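Local structure of protein toll (Drosophila melanogaster, 4LXR) at residues 363-368 and 384-389; 411-416 and 443-448. The protein binds the cleaved, activated cytokine Spaetzle outside the cell and switches on Toll signalling in embryonic dorsal-ventral patterning and antifungal immunity. All coordinates share one frame; numbering follows the deposited sequence.

Contact 1: 363-368 and 384-389; sequences TNLTDL and SNLGNL. With NAG (2-acetamido-2-deoxy-beta-D-glucopyranose), chain L; NAG (2-acetamido-2-deoxy-beta-D-glucopyranose), chain D.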
loop_
_atom_site.group_PDB
_atom_site.type_symbol
_atom_site.label_atom_id
_atom_site.label_comp_id
_atom_site.label_asym_id
_atom_site.label_seq_id
_atom_site.Cartn_x
_atom_site.Cartn_y
_atom_site.Cartn_z
ATOM N N THR A 363 15.407 -25.481 -10.166
ATOM C CA THR A 363 14.744 -25.156 -11.419
ATOM C C THR A 363 13.241 -24.975 -11.260
ATOM O O THR A 363 12.575 -24.525 -12.186
ATOM C CB THR A 363 15.039 -26.206 -12.517
ATOM O OG1 THR A 363 14.589 -27.490 -12.083
ATOM C CG2 THR A 363 16.527 -26.272 -12.804
ATOM N N ASN A 364 12.717 -25.315 -10.085
ATOM C CA ASN A 364 11.293 -25.161 -9.795
ATOM C C ASN A 364 10.968 -23.886 -9.011
ATOM O O ASN A 364 9.814 -23.651 -8.659
ATOM C CB ASN A 364 10.774 -26.376 -9.018
ATOM C CG ASN A 364 10.396 -27.524 -9.920
ATOM O OD1 ASN A 364 9.579 -27.361 -10.817
ATOM N ND2 ASN A 364 11.002 -28.694 -9.694
ATOM N N LEU A 365 11.981 -23.081 -8.722
ATOM C CA LEU A 365 11.782 -21.875 -7.917
ATOM C C LEU A 365 10.758 -20.958 -8.572
ATOM O O LEU A 365 10.900 -20.635 -9.741
ATOM C CB LEU A 365 13.098 -21.111 -7.762
ATOM C CG LEU A 365 13.174 -20.143 -6.585
ATOM C CD1 LEU A 365 12.944 -20.879 -5.258
ATOM C CD2 LEU A 365 14.528 -19.432 -6.586
ATOM N N THR A 366 9.734 -20.542 -7.822
ATOM C CA THR A 366 8.720 -19.635 -8.355
ATOM C C THR A 366 8.791 -18.229 -7.758
ATOM O O THR A 366 8.364 -17.265 -8.399
ATOM C CB THR A 366 7.289 -20.192 -8.189
ATOM O OG1 THR A 366 6.982 -20.329 -6.800
ATOM C CG2 THR A 366 7.161 -21.563 -8.879
ATOM N N ASP A 367 9.334 -18.125 -6.545
ATOM C CA ASP A 367 9.352 -16.870 -5.796
ATOM C C ASP A 367 10.710 -16.675 -5.172
ATOM O O ASP A 367 11.207 -17.550 -4.465
ATOM C CB ASP A 367 8.286 -16.862 -4.676
ATOM C CG ASP A 367 6.881 -16.829 -5.227
ATOM O OD1 ASP A 367 6.399 -15.728 -5.591
ATOM O OD2 ASP A 367 6.273 -17.915 -5.324
ATOM N N LEU A 368 11.313 -15.522 -5.426
ATOM C CA LEU A 368 12.641 -15.262 -4.919
ATOM C C LEU A 368 12.697 -13.872 -4.314
ATOM O O LEU A 368 12.497 -12.880 -5.009
ATOM C CB LEU A 368 13.693 -15.441 -6.025
ATOM C CG LEU A 368 15.125 -15.104 -5.619
ATOM C CD1 LEU A 368 15.504 -15.881 -4.323
ATOM C CD2 LEU A 368 16.089 -15.434 -6.738
ATOM N N SER A 384 19.921 -18.137 -14.815
ATOM C CA SER A 384 19.830 -18.751 -16.139
ATOM C C SER A 384 19.106 -20.088 -16.145
ATOM O O SER A 384 18.750 -20.592 -17.208
ATOM C CB SER A 384 21.216 -18.913 -16.763
ATOM O OG SER A 384 21.944 -19.917 -16.077
ATOM N N ASN A 385 18.902 -20.665 -14.964
ATOM C CA ASN A 385 18.180 -21.929 -14.847
ATOM C C ASN A 385 16.829 -21.736 -14.196
ATOM O O ASN A 385 16.169 -22.707 -13.806
ATOM C CB ASN A 385 18.986 -22.947 -14.040
ATOM C CG ASN A 385 19.969 -23.721 -14.895
ATOM O OD1 ASN A 385 21.177 -23.495 -14.832
ATOM N ND2 ASN A 385 19.454 -24.649 -15.696
ATOM N N LEU A 386 16.413 -20.482 -14.059
ATOM C CA LEU A 386 15.196 -20.213 -13.313
ATOM C C LEU A 386 13.989 -19.998 -14.228
ATOM O O LEU A 386 13.247 -19.026 -14.074
ATOM C CB LEU A 386 15.401 -19.037 -12.359
ATOM C CG LEU A 386 16.350 -19.297 -11.185
ATOM C CD1 LEU A 386 16.308 -18.143 -10.184
ATOM C CD2 LEU A 386 16.019 -20.631 -10.488
ATOM N N GLY A 387 13.796 -20.925 -15.165
ATOM C CA GLY A 387 12.696 -20.856 -16.111
ATOM C C GLY A 387 11.299 -20.743 -15.504
ATOM O O GLY A 387 10.379 -20.242 -16.150
ATOM N N ASN A 388 11.130 -21.203 -14.267
ATOM C CA ASN A 388 9.818 -21.178 -13.619
ATOM C C ASN A 388 9.571 -19.999 -12.680
ATOM O O ASN A 388 8.460 -19.845 -12.143
ATOM C CB ASN A 388 9.562 -22.479 -12.840
ATOM C CG ASN A 388 8.963 -23.561 -13.705
ATOM O OD1 ASN A 388 9.371 -23.754 -14.842
ATOM N ND2 ASN A 388 7.972 -24.264 -13.172
ATOM N N LEU A 389 10.605 -19.202 -12.430
ATOM C CA LEU A 389 10.478 -18.079 -11.497
ATOM C C LEU A 389 9.337 -17.145 -11.924
ATOM O O LEU A 389 9.238 -16.788 -13.086
ATOM C CB LEU A 389 11.793 -17.306 -11.420
ATOM C CG LEU A 389 11.887 -16.298 -10.273
ATOM C CD1 LEU A 389 11.790 -17.023 -8.930
ATOM C CD2 LEU A 389 13.182 -15.484 -10.383
HETATM C C1 NAG L . 10.612 -29.745 -10.619
HETATM C C2 NAG L . 11.925 -29.925 -11.434
HETATM C C3 NAG L . 11.932 -31.261 -12.181
HETATM C C4 NAG L . 11.657 -32.405 -11.218
HETATM C C5 NAG L . 10.301 -32.170 -10.565
HETATM C C6 NAG L . 9.924 -33.245 -9.573
HETATM C C7 NAG L . 11.284 -28.470 -13.331
HETATM C C8 NAG L . 11.703 -27.314 -14.188
HETATM N N2 NAG L . 12.143 -28.825 -12.362
HETATM O O3 NAG L . 13.195 -31.441 -12.811
HETATM O O4 NAG L . 11.699 -33.663 -11.889
HETATM O O5 NAG L . 10.352 -30.937 -9.832
HETATM O O6 NAG L . 10.911 -33.375 -8.557
HETATM O O7 NAG L . 10.212 -29.049 -13.504
HETATM C C1 NAG D . 5.754 -22.168 -0.206
HETATM C C2 NAG D . 4.423 -21.741 0.437
HETATM C C3 NAG D . 3.306 -21.738 -0.602
HETATM C C4 NAG D . 3.702 -20.934 -1.836
HETATM C C5 NAG D . 5.054 -21.407 -2.368
HETATM C C6 NAG D . 5.566 -20.587 -3.538
HETATM C C7 NAG D . 4.156 -22.206 2.831
HETATM C C8 NAG D . 3.721 -23.212 3.859
HETATM N N2 NAG D . 4.065 -22.596 1.558
HETATM O O3 NAG D . 2.129 -21.193 -0.017
HETATM O O4 NAG D . 2.720 -21.138 -2.846
HETATM O O5 NAG D . 6.037 -21.314 -1.331
HETATM O O6 NAG D . 5.600 -19.194 -3.247
HETATM O O7 NAG D . 4.578 -21.095 3.141
HETATM O O HOH W 1 12.603 -21.508 -11.623
HETATM O O HOH W 2 13.288 -23.753 -14.722
HETATM O O HOH W 3 7.764 -24.835 -10.106
#

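Contact 2: 411-416 and 443-448; sequences NGLRHL and GYMHGL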
loop_
_atom_site.group_PDB
_atom_site.type_symbol
_atom_site.label_atom_id
_atom_site.label_comp_id
_atom_site.label_asym_id
_atom_site.label_seq_id
_atom_site.Cartn_x
_atom_site.Cartn_y
_atom_site.Cartn_z
ATOM N N ASN A 411 11.651 -17.010 -18.801
ATOM C CA ASN A 411 10.417 -16.863 -19.576
ATOM C C ASN A 411 9.163 -16.943 -18.721
ATOM O O ASN A 411 8.100 -16.478 -19.118
ATOM C CB ASN A 411 10.360 -17.925 -20.673
ATOM C CG ASN A 411 11.648 -17.998 -21.474
ATOM O OD1 ASN A 411 12.219 -16.973 -21.843
ATOM N ND2 ASN A 411 12.122 -19.214 -21.728
ATOM N N GLY A 412 9.289 -17.532 -17.542
ATOM C CA GLY A 412 8.158 -17.645 -16.643
ATOM C C GLY A 412 7.910 -16.394 -15.818
ATOM O O GLY A 412 6.854 -16.274 -15.199
ATOM N N LEU A 413 8.874 -15.468 -15.800
ATOM C CA LEU A 413 8.797 -14.287 -14.924
ATOM C C LEU A 413 7.641 -13.350 -15.268
ATOM O O LEU A 413 7.444 -12.993 -16.427
ATOM C CB LEU A 413 10.117 -13.510 -14.925
ATOM C CG LEU A 413 10.323 -12.567 -13.724
ATOM C CD1 LEU A 413 10.467 -13.331 -12.416
ATOM C CD2 LEU A 413 11.524 -11.690 -13.934
ATOM N N ARG A 414 6.883 -12.957 -14.250
ATOM C CA ARG A 414 5.706 -12.117 -14.433
ATOM C C ARG A 414 5.778 -10.798 -13.636
ATOM O O ARG A 414 5.196 -9.790 -14.031
ATOM C CB ARG A 414 4.441 -12.906 -14.046
ATOM C CG ARG A 414 4.178 -14.151 -14.928
ATOM C CD ARG A 414 3.887 -13.777 -16.388
ATOM N NE ARG A 414 3.810 -14.947 -17.263
ATOM C CZ ARG A 414 4.798 -15.377 -18.044
ATOM N NH1 ARG A 414 5.967 -14.746 -18.079
ATOM N NH2 ARG A 414 4.620 -16.451 -18.794
ATOM N N HIS A 415 6.487 -10.812 -12.515
ATOM C CA HIS A 415 6.545 -9.662 -11.620
ATOM C C HIS A 415 7.983 -9.396 -11.179
ATOM O O HIS A 415 8.578 -10.178 -10.427
ATOM C CB HIS A 415 5.655 -9.897 -10.395
ATOM C CG HIS A 415 4.249 -10.283 -10.742
ATOM N ND1 HIS A 415 3.344 -9.395 -11.286
ATOM C CD2 HIS A 415 3.598 -11.467 -10.637
ATOM C CE1 HIS A 415 2.193 -10.011 -11.488
ATOM N NE2 HIS A 415 2.321 -11.270 -11.101
ATOM N N LEU A 416 8.527 -8.282 -11.651
ATOM C CA LEU A 416 9.920 -7.936 -11.435
ATOM C C LEU A 416 10.023 -6.614 -10.665
ATOM O O LEU A 416 9.671 -5.557 -11.179
ATOM C CB LEU A 416 10.650 -7.855 -12.778
ATOM C CG LEU A 416 12.126 -7.453 -12.719
ATOM C CD1 LEU A 416 12.910 -8.335 -11.721
ATOM C CD2 LEU A 416 12.741 -7.523 -14.104
ATOM N N GLY A 443 13.971 -7.064 -22.135
ATOM C CA GLY A 443 13.303 -7.213 -23.415
ATOM C C GLY A 443 12.918 -8.619 -23.809
ATOM O O GLY A 443 12.059 -8.802 -24.671
ATOM N N TYR A 444 13.545 -9.612 -23.182
ATOM C CA TYR A 444 13.260 -11.006 -23.502
ATOM C C TYR A 444 11.926 -11.424 -22.919
ATOM O O TYR A 444 11.318 -12.400 -23.353
ATOM C CB TYR A 444 14.380 -11.927 -22.992
ATOM C CG TYR A 444 15.688 -11.728 -23.725
ATOM C CD1 TYR A 444 15.881 -12.264 -24.992
ATOM C CD2 TYR A 444 16.720 -10.986 -23.163
ATOM C CE1 TYR A 444 17.074 -12.075 -25.686
ATOM C CE2 TYR A 444 17.923 -10.790 -23.851
ATOM C CZ TYR A 444 18.088 -11.343 -25.108
ATOM O OH TYR A 444 19.266 -11.167 -25.797
ATOM N N MET A 445 11.463 -10.669 -21.934
ATOM C CA MET A 445 10.307 -11.093 -21.164
ATOM C C MET A 445 9.033 -10.447 -21.688
ATOM O O MET A 445 8.440 -9.579 -21.039
ATOM C CB MET A 445 10.535 -10.831 -19.672
ATOM C CG MET A 445 11.743 -11.591 -19.156
ATOM S SD MET A 445 12.058 -11.420 -17.394
ATOM C CE MET A 445 12.711 -9.753 -17.326
ATOM N N HIS A 446 8.631 -10.895 -22.879
ATOM C CA HIS A 446 7.422 -10.416 -23.543
ATOM C C HIS A 446 6.185 -10.653 -22.685
ATOM O O HIS A 446 5.218 -9.900 -22.770
ATOM C CB HIS A 446 7.266 -11.052 -24.940
ATOM C CG HIS A 446 7.330 -12.553 -24.936
ATOM N ND1 HIS A 446 8.380 -13.257 -25.488
ATOM C CD2 HIS A 446 6.477 -13.482 -24.435
ATOM C CE1 HIS A 446 8.169 -14.553 -25.333
ATOM N NE2 HIS A 446 7.025 -14.717 -24.692
ATOM N N GLY A 447 6.226 -11.677 -21.832
ATOM C CA GLY A 447 5.089 -11.983 -20.985
ATOM C C GLY A 447 5.009 -11.205 -19.677
ATOM O O GLY A 447 4.068 -11.402 -18.901
ATOM N N LEU A 448 5.978 -10.321 -19.428
ATOM C CA LEU A 448 6.057 -9.591 -18.150
ATOM C C LEU A 448 4.805 -8.769 -17.813
ATOM O O LEU A 448 4.238 -8.098 -18.676
ATOM C CB LEU A 448 7.302 -8.694 -18.109
ATOM C CG LEU A 448 7.797 -8.239 -16.725
ATOM C CD1 LEU A 448 8.313 -9.423 -15.900
ATOM C CD2 LEU A 448 8.876 -7.176 -16.845
HETATM O O HOH W 4 10.322 -15.059 -22.489
HETATM O O HOH W 5 8.147 -13.923 -21.313
#

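Contact 1: 363-368 and 384-389
Leu389 reaches across to the 363-368 backbone, its CD1 lying 3.4 Å from Thr366 C and also meeting Leu368 CB. With CG anti to the backbone N (chi1 -168°), its side chain runs beside that of Leu365 and points the same way. Leu386 adds CD2, 4.0 Å from Leu365 CB. Leucine suits these buried places: the branched ends of Leu386 and Leu389 reach Leu365 and Leu368 of the coil before.

No direct hydrogen bond joins the segments; water does the work. One water donates to Leu365 O at 2.7 Å and weakly links Thr363 O with Asn388 N. A second donates to both Thr363 O and Asn385 O. A third donates to Asn364 O and accepts from Asn388 ND2 at 3.1 Å, a role that suits a partly exposed amide.

Two sugars touch the 363-368 segment. Asn364 ND2, bound covalently to one NAG, also donates to Val339 O, and the acetamido N2 of that sugar gives Thr363 OG1 a nearly straight bond (2.8 Å, 175°). Asp367 OD2 accepts from O6 of the other.

The segments lead into successive strands of a leucine-rich repeat solenoid, 367-369 and 391-393; Leu365 packs on Leu341, and Leu368 meets Phe359, Phe383 and Leu392.

Contact 2: 411-416 and 443-448
Met445 and Leu413 cross obliquely, with SD of the methionine 3.5 Å from Leu413 CD2. The chain of Met445 bends at its last torsion (chi3 -74°), which puts CE 3.9 Å from Leu416 CD2, and the two side chains meet at about a right angle. An unbranched, flexible methionine thus serves both leucines at once. Leu448 completes the apolar shell: its CD1 lies 4.2 Å from Leu416 CB and 4.3 Å from Leu413 CG, and also rests on the Arg414 carbonyl.

Toward the surface, Arg414 lays its CD against Gly447 O at 3.5 Å, and Gly447 CA sits over one face of the guanidinium. A CB on Gly447 would come within 3.0 Å of Arg414 NH1, so the missing side chain suits the site. That NH1 grips two carbonyls of its own loop: Asn411 O at 2.9 Å, and Leu413 O from above the carbonyl plane. An alanine in place of Arg414 would probably leave Asn411 O and Leu413 O without the NH1 donor and open a gap beside Gly447.

Behind these, the type I turn from Met445 to Leu448, closed by Leu448 N to Met445 O, sets the second segment. A water accepts from Gly447 N at 3.0 Å and donates weakly to Asn411 O.

Here repeat 12 stacks on repeat 13, with Met445 in the leucine-lined interior. Farther out, Leu413 and Leu416 rest on Leu392 of strand 391-393, Met445 reaches Phe407, and His415 ND1 is hydrogen-bonded to Thr450 OG1 of strand 450-452.

Contact 1 and contact 2 follow one another along the chain, the first closing before the second opens, with centres about 12 Å apart. Each joins the start of one leucine-rich repeat to the approach of the next: repeat 10 to 11, then 12 to 13. Strands 367-369, 391-393, 415-417 and 450-452 lie side by side and parallel, and 391-393 borders both contacts. They also touch directly, Leu389 O lying 3.7 Å from Leu413 CD1, so the leucine core runs on from one to the other. The chain between the segments of contact 2 is longer and includes helix 429-433. Such coil-to-coil stacking builds the solenoid of the receptor's extracellular part.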